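Post-proline cleaving enzyme (Rickettsia typhi, PDB 4HVT) probably acts as a serine-type oligopeptidase that cuts peptides after proline, with a beta-propeller domain joined to an alpha/beta-hydrolase domain. Local coordinates at residues A[231-236]-A[279-284]; A[271-276]-A[325-330]. All blocks are in the same frame, centred on the assembly; numbering follows the deposited sequence.

Contact 1. Residues A[231-236]-A[279-284]; sequences KKLFEV and KNLKLQ
Leu-233 and Leu-281 meet methyl to methyl between two consecutive beta-propeller blades: Leu-233 lies on strand 231-235, an outermost strand of one four-stranded sheet, and Leu-281 in the loop leading into strand 282-285, an outermost strand of the next. Followed outward, Leu-233 starts with a CB that points toward segment 279-284 but does not reach it. Its CG comes within 4.5 Å of Leu-281 CD1, and the branches complete the approach: CD2 lies 3.7 Å and CD1 3.9 Å from that same Leu-281 CD1. The methyl of Leu-281 therefore sits before the fork of Leu-233, and the two side chains run at roughly a right angle. Behind this pair, Leu-233 also touches Ile-220 of its own blade and Leu-274 of the next.

A second pair lies farther along. Leu-283 CD2 approaches the Phe-234 ring obliquely, 3.9 Å from CD1, with CE1 at 4.1 Å. The Phe-234 ring is carried there with CG anti to the backbone N (chi1 -163°), and it also meets the ring of Tyr-272, the planes inclined at about 55°. Leu-233 and Phe-234 can both serve this interface although they are consecutive, because they form a classic beta bulge opposite Leu-218; the psi of -22° at Leu-233 marks the break in alternation. Leu-281 and Leu-283, two residues apart, present the matching side chains.

Lys-232 NZ and Glu-235 OE1 pair at 3.1 Å within one strand, and Glu-208 gives the lysine a second carboxylate. No hydrogen bond or salt bridge spans the two segments, so this join near the surface, about 134 Å² in total, depends on how leucine methyls and one aromatic ring fit together.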
# COMPACT_ATOMS: atom_id res chain seq x y z
N LYS A 231 2.80 17.99 26.00
CA LYS A 231 1.75 17.46 26.81
C LYS A 231 1.10 16.26 26.18
O LYS A 231 0.56 16.32 25.10
CB LYS A 231 0.72 18.57 27.09
CG LYS A 231 1.28 19.77 27.85
CD LYS A 231 1.36 19.55 29.36
CE LYS A 231 1.83 20.80 30.14
NZ LYS A 231 1.12 22.06 29.77
N LYS A 232 1.09 15.16 26.90
CA LYS A 232 0.37 13.96 26.48
C LYS A 232 -1.13 14.23 26.53
O LYS A 232 -1.66 14.65 27.58
CB LYS A 232 0.71 12.75 27.36
CG LYS A 232 -0.01 11.51 26.84
CD LYS A 232 0.39 10.24 27.54
CE LYS A 232 1.69 9.74 27.12
NZ LYS A 232 1.87 8.39 27.78
N LEU A 233 -1.83 13.96 25.43
CA LEU A 233 -3.28 14.14 25.39
C LEU A 233 -4.09 12.87 25.40
O LEU A 233 -5.31 12.90 25.73
CB LEU A 233 -3.69 14.91 24.15
CG LEU A 233 -3.17 16.34 24.07
CD1 LEU A 233 -3.80 17.01 22.89
CD2 LEU A 233 -3.41 17.15 25.35
N PHE A 234 -3.48 11.75 24.99
CA PHE A 234 -4.28 10.55 24.77
C PHE A 234 -3.34 9.36 24.78
O PHE A 234 -2.22 9.50 24.32
CB PHE A 234 -5.08 10.61 23.46
CG PHE A 234 -6.17 9.59 23.42
CD1 PHE A 234 -7.24 9.67 24.33
CD2 PHE A 234 -6.07 8.47 22.59
CE1 PHE A 234 -8.24 8.67 24.37
CE2 PHE A 234 -7.04 7.50 22.61
CZ PHE A 234 -8.13 7.58 23.49
N GLU A 235 -3.80 8.24 25.36
CA GLU A 235 -3.04 7.00 25.34
C GLU A 235 -3.98 5.83 25.15
O GLU A 235 -5.10 5.83 25.70
CB GLU A 235 -2.22 6.82 26.61
CG GLU A 235 -1.37 5.57 26.62
CD GLU A 235 -0.71 5.30 27.98
OE1 GLU A 235 -0.19 6.25 28.58
OE2 GLU A 235 -0.72 4.14 28.43
N VAL A 236 -3.60 4.87 24.31
CA VAL A 236 -4.41 3.65 24.20
C VAL A 236 -3.80 2.48 24.97
O VAL A 236 -2.57 2.41 25.19
CB VAL A 236 -4.62 3.23 22.71
CG1 VAL A 236 -5.39 4.27 21.92
CG2 VAL A 236 -3.30 2.91 22.06
N LYS A 279 -10.94 27.42 25.76
CA LYS A 279 -9.97 27.55 26.85
C LYS A 279 -9.35 26.17 27.20
O LYS A 279 -8.14 26.03 27.35
CB LYS A 279 -10.63 28.16 28.08
N ASN A 280 -10.21 25.16 27.33
CA ASN A 280 -9.80 23.85 27.71
C ASN A 280 -10.00 23.03 26.46
O ASN A 280 -10.94 23.26 25.71
CB ASN A 280 -10.69 23.28 28.83
CG ASN A 280 -10.49 23.95 30.19
OD1 ASN A 280 -9.38 24.34 30.55
ND2 ASN A 280 -11.57 24.03 30.98
N LEU A 281 -9.13 22.08 26.23
CA LEU A 281 -9.37 21.08 25.18
C LEU A 281 -10.60 20.23 25.50
O LEU A 281 -10.96 20.03 26.68
CB LEU A 281 -8.12 20.23 24.99
CG LEU A 281 -6.83 20.96 24.65
CD1 LEU A 281 -5.65 19.99 24.65
CD2 LEU A 281 -7.02 21.63 23.28
N LYS A 282 -11.28 19.73 24.46
CA LYS A 282 -12.46 18.92 24.61
C LYS A 282 -12.30 17.67 23.78
O LYS A 282 -11.93 17.76 22.59
CB LYS A 282 -13.71 19.68 24.12
CG LYS A 282 -14.97 19.24 24.87
CD LYS A 282 -16.28 19.96 24.40
CE LYS A 282 -16.12 21.02 23.32
NZ LYS A 282 -17.43 21.69 23.03
N LEU A 283 -12.51 16.51 24.39
CA LEU A 283 -12.41 15.25 23.70
C LEU A 283 -13.74 14.51 23.85
O LEU A 283 -14.18 14.19 24.99
CB LEU A 283 -11.30 14.41 24.33
CG LEU A 283 -11.03 13.04 23.77
CD1 LEU A 283 -10.34 13.11 22.41
CD2 LEU A 283 -10.11 12.29 24.72
N GLN A 284 -14.36 14.24 22.69
CA GLN A 284 -15.70 13.69 22.67
C GLN A 284 -15.78 12.47 21.76
O GLN A 284 -15.33 12.53 20.64
CB GLN A 284 -16.70 14.72 22.27
CG GLN A 284 -16.85 15.82 23.31
CD GLN A 284 -17.78 16.90 22.78
OE1 GLN A 284 -17.41 17.72 21.90
NE2 GLN A 284 -19.02 16.85 23.24

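Contact 2. Residues A[271-276]-A[325-330]; sequences NYILDT and LHFTDL
Neighbouring blades of the seven-bladed propeller typical of prolyl oligopeptidases meet here, the third strand of one blade packing against the turn that follows the third strand of the next. Ile-273 supplies the whole approach from strand 269-275, and a single methyl does the touching. With its outer torsion extended (chi2 177°), the side chain carries CD1 across to the turn, where it lies 4.2 Å from Leu-330 CD1 and 4.2 Å from the carbonyl oxygen Phe-327 O. The same methyl stands at the edge of the Phe-327 ring, near its plane, 4.4 Å from CD2. Ile-273 accounts for 51 of the 96 Å² buried.

The turn holds its shape through local bonds. Leu-330 N reaches Phe-327 O at 3.0 Å, which links the two residues that touch Ile-273; Asp-329 N to His-326 O, at 2.9 Å, is the i-to-i+3 bond one residue earlier in the same turn. His-326 ND1 and Thr-328 OG1 share a hydrogen bond of 2.8 Å, and Thr-328 N adds a weak one to ND1. Thr-328 CG2 covers one face of the Phe-327 ring, 3.6 Å above its plane and shifted toward the rim. Glu-300 holds the other ring nitrogen of His-326.

Strands and loops surround the contact. Ile-273 touches Leu-248 in a loop, Phe-327 leans on Leu-257 of strand 257-263, and Leu-330 lies against Met-288 in a loop and Trp-304 on strand 301-305.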
# COMPACT_ATOMS: atom_id res chain seq x y z
N ASN A 271 -13.17 6.17 18.09
CA ASN A 271 -12.82 7.42 17.42
C ASN A 271 -13.38 8.62 18.21
O ASN A 271 -14.43 8.51 18.90
CB ASN A 271 -13.39 7.48 16.00
CG ASN A 271 -12.83 6.45 15.09
OD1 ASN A 271 -11.66 6.28 15.04
ND2 ASN A 271 -13.67 5.80 14.34
N TYR A 272 -12.70 9.74 18.13
CA TYR A 272 -13.05 10.92 18.88
C TYR A 272 -12.84 12.21 18.06
O TYR A 272 -12.05 12.26 17.15
CB TYR A 272 -12.16 11.10 20.12
CG TYR A 272 -12.10 9.88 21.01
CD1 TYR A 272 -11.32 8.78 20.68
CD2 TYR A 272 -12.78 9.88 22.20
CE1 TYR A 272 -11.28 7.68 21.52
CE2 TYR A 272 -12.74 8.77 23.03
CZ TYR A 272 -11.99 7.69 22.64
OH TYR A 272 -11.94 6.57 23.49
N ILE A 273 -13.57 13.24 18.45
CA ILE A 273 -13.25 14.56 18.01
C ILE A 273 -12.53 15.27 19.12
O ILE A 273 -13.07 15.37 20.23
CB ILE A 273 -14.51 15.40 17.65
CG1 ILE A 273 -15.29 14.70 16.52
CG2 ILE A 273 -14.15 16.81 17.17
CD1 ILE A 273 -16.57 15.42 16.17
N LEU A 274 -11.35 15.79 18.82
CA LEU A 274 -10.60 16.68 19.74
C LEU A 274 -10.79 18.08 19.19
O LEU A 274 -10.40 18.40 18.04
CB LEU A 274 -9.14 16.35 19.80
CG LEU A 274 -8.27 17.28 20.59
CD1 LEU A 274 -8.43 17.11 22.10
CD2 LEU A 274 -6.84 17.05 20.22
N ASP A 275 -11.42 18.94 19.98
CA ASP A 275 -11.68 20.30 19.55
C ASP A 275 -10.65 21.18 20.26
O ASP A 275 -10.56 21.13 21.54
CB ASP A 275 -13.10 20.68 19.99
CG ASP A 275 -13.67 21.81 19.26
OD1 ASP A 275 -12.89 22.68 18.86
OD2 ASP A 275 -14.94 21.90 19.19
N THR A 276 -9.87 21.95 19.50
CA THR A 276 -8.66 22.60 20.08
C THR A 276 -8.78 24.11 20.33
O THR A 276 -7.82 24.75 20.75
CB THR A 276 -7.41 22.36 19.21
OG1 THR A 276 -7.65 22.87 17.91
CG2 THR A 276 -7.09 20.86 19.00
N LEU A 325 -22.94 12.63 6.77
CA LEU A 325 -23.64 13.33 7.87
C LEU A 325 -22.88 14.59 8.25
O LEU A 325 -21.68 14.74 8.09
CB LEU A 325 -23.85 12.48 9.12
CG LEU A 325 -22.69 11.89 9.91
CD1 LEU A 325 -23.08 11.39 11.28
CD2 LEU A 325 -21.91 10.77 9.14
N HIS A 326 -23.60 15.50 8.82
CA HIS A 326 -22.95 16.68 9.42
C HIS A 326 -22.05 16.27 10.57
O HIS A 326 -22.39 15.35 11.36
CB HIS A 326 -23.98 17.67 9.95
CG HIS A 326 -23.41 19.03 10.22
ND1 HIS A 326 -23.04 19.48 11.47
CD2 HIS A 326 -23.21 20.07 9.37
CE1 HIS A 326 -22.57 20.71 11.37
NE2 HIS A 326 -22.64 21.09 10.10
N PHE A 327 -20.88 16.92 10.72
CA PHE A 327 -19.90 16.41 11.74
C PHE A 327 -20.46 16.44 13.16
O PHE A 327 -20.14 15.57 13.93
CB PHE A 327 -18.54 17.15 11.70
CG PHE A 327 -18.58 18.52 12.35
CD1 PHE A 327 -18.97 19.65 11.66
CD2 PHE A 327 -18.21 18.66 13.66
CE1 PHE A 327 -19.05 20.90 12.25
CE2 PHE A 327 -18.26 19.90 14.27
CZ PHE A 327 -18.68 21.01 13.60
N THR A 328 -21.37 17.35 13.45
CA THR A 328 -21.97 17.47 14.80
C THR A 328 -22.80 16.22 15.13
O THR A 328 -22.88 15.84 16.29
CB THR A 328 -22.83 18.71 15.00
OG1 THR A 328 -23.91 18.70 14.06
CG2 THR A 328 -21.96 19.93 14.86
N ASP A 329 -23.37 15.58 14.13
CA ASP A 329 -24.16 14.37 14.35
C ASP A 329 -23.27 13.19 14.71
O ASP A 329 -23.78 12.19 15.23
CB ASP A 329 -25.04 14.01 13.17
CG ASP A 329 -26.37 14.76 13.14
OD1 ASP A 329 -26.76 15.40 14.15
OD2 ASP A 329 -27.01 14.67 12.10
N LEU A 330 -21.97 13.28 14.52
CA LEU A 330 -21.07 12.21 14.99
C LEU A 330 -21.12 11.98 16.48
O LEU A 330 -20.88 10.88 16.92
CB LEU A 330 -19.63 12.51 14.65
CG LEU A 330 -19.26 12.46 13.18
CD1 LEU A 330 -17.85 13.00 12.93
CD2 LEU A 330 -19.37 11.06 12.63

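Overall arrangement
The two contacts lie on successive blade interfaces and share a middle blade, sheet 242-285; their centres are 14 Å apart. Strands 269-275 and 282-285 are antiparallel neighbours in it, joined by probable hydrogen bonds from Ile-273 N to Gln-284 O and from Asp-275 N to Lys-282 O, each 2.9 Å. Contact 1 uses side chains directed to the preceding blade, and contact 2 uses Ile-273, directed to the following one, which places this blade between its two neighbours. Both centres stand well out from the chain's centre, at about 31 and 28 Å. Neither includes residues of the probable Ser-His-Asp triad of the hydrolase domain.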